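Local coordinates for protein putative hydrolase (Agrobacterium vitis, PDB 3LLC) that is a putative alpha/beta hydrolase that probably cleaves fatty acyl thioesters from acylated proteins and may also act as an acyl-glucuronide esterase, at residues 10-15 against 100-105; 27-32 against 68-73. All blocks are in the same frame, centred on the assembly; numbering follows the deposited sequence.

Contact 1: residues 10-15 against 100-105; sequences ETHAIT and LDHFKP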
# COMPACT_ATOMS: atom_id res chain seq x y z
N GLU A 10 11.74 15.75 -7.32
CA GLU A 10 13.16 15.53 -6.94
C GLU A 10 13.42 14.04 -6.70
O GLU A 10 12.55 13.35 -6.15
CB GLU A 10 13.53 16.23 -5.65
CG GLU A 10 13.12 17.68 -5.49
CD GLU A 10 13.27 18.09 -4.02
OE1 GLU A 10 14.41 18.05 -3.51
OE2 GLU A 10 12.24 18.42 -3.38
N THR A 11 14.62 13.59 -7.04
CA THR A 11 15.04 12.20 -6.86
C THR A 11 15.87 12.05 -5.57
O THR A 11 16.77 12.84 -5.31
CB THR A 11 15.85 11.73 -8.11
OG1 THR A 11 14.96 11.57 -9.23
CG2 THR A 11 16.58 10.42 -7.85
N HIS A 12 15.56 11.03 -4.76
CA HIS A 12 16.24 10.76 -3.48
C HIS A 12 16.56 9.27 -3.33
O HIS A 12 15.84 8.43 -3.85
CB HIS A 12 15.31 11.17 -2.31
CG HIS A 12 15.11 12.65 -2.18
ND1 HIS A 12 15.90 13.44 -1.38
CD2 HIS A 12 14.22 13.48 -2.78
CE1 HIS A 12 15.53 14.70 -1.50
NE2 HIS A 12 14.50 14.76 -2.33
N ALA A 13 17.61 8.94 -2.58
CA ALA A 13 17.88 7.54 -2.16
C ALA A 13 17.96 7.49 -0.63
O ALA A 13 18.71 8.29 -0.04
CB ALA A 13 19.20 7.06 -2.75
N ILE A 14 17.25 6.57 -0.02
CA ILE A 14 17.19 6.44 1.44
C ILE A 14 17.68 5.06 1.89
O ILE A 14 17.17 4.03 1.43
CB ILE A 14 15.73 6.66 1.94
CG1 ILE A 14 15.26 8.09 1.61
CG2 ILE A 14 15.60 6.33 3.46
CD1 ILE A 14 14.11 8.17 0.61
N THR A 15 18.63 5.04 2.81
CA THR A 15 19.13 3.77 3.36
C THR A 15 18.19 3.27 4.46
O THR A 15 17.84 4.01 5.37
CB THR A 15 20.54 3.92 3.90
OG1 THR A 15 21.40 4.45 2.88
CG2 THR A 15 21.11 2.58 4.37
N LEU A 100 8.79 8.01 5.14
CA LEU A 100 8.04 9.05 5.84
C LEU A 100 8.91 9.81 6.86
O LEU A 100 8.85 11.05 6.91
CB LEU A 100 6.76 8.48 6.48
CG LEU A 100 5.73 9.49 6.99
CD1 LEU A 100 4.95 10.11 5.83
CD2 LEU A 100 4.80 8.81 7.95
N ASP A 101 9.72 9.10 7.65
CA ASP A 101 10.59 9.73 8.64
C ASP A 101 11.75 10.54 8.03
O ASP A 101 12.32 11.44 8.68
CB ASP A 101 11.17 8.69 9.61
CG ASP A 101 10.09 8.04 10.52
OD1 ASP A 101 8.94 8.56 10.59
OD2 ASP A 101 10.40 7.00 11.16
N HIS A 102 12.10 10.24 6.77
CA HIS A 102 13.16 11.00 6.09
C HIS A 102 12.64 12.40 5.71
O HIS A 102 13.35 13.37 5.86
CB HIS A 102 13.62 10.23 4.84
CG HIS A 102 14.77 10.88 4.11
ND1 HIS A 102 16.09 10.72 4.50
CD2 HIS A 102 14.79 11.66 3.01
CE1 HIS A 102 16.87 11.41 3.69
NE2 HIS A 102 16.11 11.98 2.76
N PHE A 103 11.41 12.48 5.21
CA PHE A 103 10.83 13.72 4.70
C PHE A 103 9.99 14.48 5.73
O PHE A 103 9.86 15.70 5.63
CB PHE A 103 10.00 13.41 3.46
CG PHE A 103 10.83 12.93 2.29
CD1 PHE A 103 11.67 13.82 1.64
CD2 PHE A 103 10.78 11.62 1.86
CE1 PHE A 103 12.46 13.41 0.57
CE2 PHE A 103 11.56 11.20 0.79
CZ PHE A 103 12.39 12.10 0.14
N LYS A 104 9.42 13.76 6.70
CA LYS A 104 8.68 14.35 7.85
C LYS A 104 7.61 15.38 7.47
O LYS A 104 7.64 16.49 7.97
CB LYS A 104 9.65 15.03 8.81
CG LYS A 104 10.59 14.10 9.52
CD LYS A 104 11.59 14.89 10.37
CE LYS A 104 12.12 14.04 11.53
NZ LYS A 104 12.55 12.67 11.12
N PRO A 105 6.69 15.03 6.58
CA PRO A 105 5.62 15.96 6.27
C PRO A 105 4.78 16.23 7.52
O PRO A 105 4.63 15.34 8.38
CB PRO A 105 4.82 15.22 5.19
CG PRO A 105 5.07 13.79 5.50
CD PRO A 105 6.50 13.74 5.91
O HOH W 1 17.61 12.88 0.50

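Contact 2: residues 27-32 against 68-73; sequences ALVRAP and GAIRFD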
# COMPACT_ATOMS: atom_id res chain seq x y z
N ALA A 27 13.20 7.08 -4.29
CA ALA A 27 11.99 7.90 -4.07
C ALA A 27 11.97 9.13 -4.99
O ALA A 27 13.01 9.67 -5.39
CB ALA A 27 11.86 8.33 -2.56
N LEU A 28 10.75 9.52 -5.35
CA LEU A 28 10.45 10.70 -6.16
C LEU A 28 9.50 11.58 -5.33
O LEU A 28 8.41 11.12 -4.95
CB LEU A 28 9.77 10.28 -7.48
CG LEU A 28 10.63 9.49 -8.49
CD1 LEU A 28 9.76 8.89 -9.60
CD2 LEU A 28 11.78 10.39 -9.07
N VAL A 29 9.89 12.82 -5.07
CA VAL A 29 9.18 13.70 -4.13
C VAL A 29 8.93 15.10 -4.70
O VAL A 29 9.78 15.69 -5.38
CB VAL A 29 9.95 13.87 -2.80
CG1 VAL A 29 11.14 14.81 -2.97
CG2 VAL A 29 9.04 14.40 -1.72
N ARG A 30 7.72 15.60 -4.44
CA ARG A 30 7.32 16.94 -4.81
C ARG A 30 6.94 17.65 -3.50
O ARG A 30 6.06 17.19 -2.78
CB ARG A 30 6.10 16.83 -5.74
CG ARG A 30 5.60 18.10 -6.32
CD ARG A 30 4.30 17.87 -7.07
NE ARG A 30 4.45 17.01 -8.25
CZ ARG A 30 4.77 17.43 -9.47
NH1 ARG A 30 5.06 18.71 -9.71
NH2 ARG A 30 4.85 16.57 -10.47
N ALA A 31 7.62 18.76 -3.19
CA ALA A 31 7.28 19.54 -1.99
C ALA A 31 5.90 20.22 -2.12
O ALA A 31 5.52 20.64 -3.21
CB ALA A 31 8.37 20.60 -1.70
N PRO A 32 5.16 20.34 -1.00
CA PRO A 32 3.97 21.19 -1.03
C PRO A 32 4.31 22.67 -1.27
O PRO A 32 5.41 23.11 -0.95
CB PRO A 32 3.35 20.98 0.36
CG PRO A 32 4.49 20.61 1.23
CD PRO A 32 5.45 19.84 0.35
N GLY A 68 1.86 18.25 -1.38
CA GLY A 68 3.00 17.39 -1.51
C GLY A 68 2.66 16.03 -2.11
O GLY A 68 1.50 15.54 -2.05
N ALA A 69 3.68 15.39 -2.67
CA ALA A 69 3.54 14.00 -3.14
C ALA A 69 4.83 13.21 -2.93
O ALA A 69 5.92 13.71 -3.25
CB ALA A 69 3.13 13.99 -4.60
N ILE A 70 4.71 12.00 -2.37
CA ILE A 70 5.84 11.07 -2.20
C ILE A 70 5.50 9.73 -2.89
O ILE A 70 4.45 9.15 -2.63
CB ILE A 70 6.20 10.80 -0.74
CG1 ILE A 70 6.70 12.07 -0.05
CG2 ILE A 70 7.26 9.68 -0.61
CD1 ILE A 70 6.80 11.98 1.46
N ARG A 71 6.40 9.26 -3.76
CA ARG A 71 6.35 7.87 -4.24
C ARG A 71 7.69 7.22 -3.99
O ARG A 71 8.72 7.94 -3.96
CB ARG A 71 6.08 7.84 -5.75
CG ARG A 71 4.70 8.36 -6.15
CD ARG A 71 4.58 8.54 -7.68
NE ARG A 71 5.33 9.68 -8.19
CZ ARG A 71 5.97 9.73 -9.35
NH1 ARG A 71 6.04 8.67 -10.16
NH2 ARG A 71 6.60 10.83 -9.69
N PHE A 72 7.70 5.90 -3.77
CA PHE A 72 8.94 5.14 -3.62
C PHE A 72 8.74 3.69 -4.11
O PHE A 72 7.60 3.24 -4.23
CB PHE A 72 9.41 5.15 -2.17
CG PHE A 72 8.51 4.37 -1.26
CD1 PHE A 72 7.32 4.93 -0.79
CD2 PHE A 72 8.81 3.05 -0.89
CE1 PHE A 72 6.46 4.21 0.01
CE2 PHE A 72 7.95 2.32 -0.06
CZ PHE A 72 6.76 2.92 0.38
N ASP A 73 9.84 3.03 -4.45
CA ASP A 73 9.82 1.60 -4.87
C ASP A 73 10.19 0.72 -3.68
O ASP A 73 11.23 0.92 -3.03
CB ASP A 73 10.77 1.34 -6.03
CG ASP A 73 10.16 1.73 -7.43
OD1 ASP A 73 8.93 1.54 -7.61
OD2 ASP A 73 10.94 2.17 -8.31
O HOH W 2 5.72 12.13 -6.70

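Contact 1: residues 10-15 against 100-105
Phe-103 drives the outer edge of its ring into one face of His-12, an edge-to-face (T-shaped) aromatic pair. The ring centroids are 4.9 Å apart and the planes stand at 88°. CZ and CE1 do the touching: CE1 sits over the centre of the imidazole, while CZ comes to 3.6 Å from His-12 CG.

A CH-pi contact follows two residues further along the strand, on the same side. Ile-14 CG1 stands over the centre of the His-102 ring, 3.8 Å from its centroid and 13° off the normal. The first torsion of His-102 puts CG anti to the backbone N (chi1 -176°), and CG is the ring atom nearest to Ile-14 CG1. The last carbon of Ile-14 turns instead to Phe-103, where CD1 lies 4.0 Å from CE2.

The polar link is indirect. Water 1 is hydrogen-bonded to His-12 ND1 at 2.6 Å and to His-102 NE2 at 2.9 Å, joining two imidazoles whose nitrogens do not themselves bond. The other nitrogen of His-12, NE2, gives a weak, bent hydrogen bond to Glu-10 OE1 (3.5 Å), so both ring nitrogens have a partner.

No direct hydrogen bond joins the segments; side chains and one water bridge them. Beyond the contact, Asp-101 makes a salt bridge with Arg-130. Strand 9-16, outermost in the main alpha/beta-hydrolase sheet, pairs antiparallel with strand 23-30, and helix 89-103 brings its C-terminal end against the sheet face that carries His-12 and Ile-14.

Contact 2: residues 27-32 against 68-73
Leu-28 and Arg-71 form a hydrogen-bonded antiparallel pair, with Leu-28 N to Arg-71 O at 2.9 Å and Arg-71 N to Leu-28 O at 3.0 Å. Arg-30 and Ala-69 make the second such pair; Ala-27 with Phe-72 and Val-29 with Ile-70 are non-hydrogen-bonded.

The side chain of Arg-71 begins with CB, 4.1 Å from Leu-28 O. Its chain then bends at chi3 (-73°), setting NE where water 2 accepts its hydrogen bond at 2.9 Å in the guanidinium plane; that water donates weakly to Leu-28 O. CZ, NH1 and NH2 present one face to Leu-28 CD1, with NH2 nearest at 3.7 Å and also meeting Leu-28 CB, while NH1 bonds to the carbonyl of Met-50. Arg-30, on the same face, sends its tip away to a salt bridge with Asp-59 of helix 53-65.

On the other face, in one of two modelled conformers of Val-29, its CG2 lies 3.7 Å from Ile-70 CG1, and the CB atoms of Ala-27 and Phe-72 meet. Strand 23-30 is the antiparallel second strand of the alpha/beta-hydrolase sheet (order 1-2-4-3), between 9-16 and 68-72; 68-72 is parallel to 39-43.

Contacts 1 and 2 have centres 8 Å apart and meet at the edge of the sheet, where strand 23-30 lies between strands 9-16 and 68-72. Backbone pairing ties them directly, with Glu-10 N 2.8 Å from Val-29 O and His-12 N 3.0 Å from Ala-27 O, both probable hydrogen bonds. In sequence, both segments of contact 2 fall between the two segments of contact 1. 1,2-Ethanediol, probably from the crystallisation liquor, is found about 3 Å from the Val-29 side chain and, not necessarily as the same molecule, about 4 Å from that of Phe-103 (nearest atoms). The probable nucleophile elbow follows strand 107-113, further into the sheet than either contact.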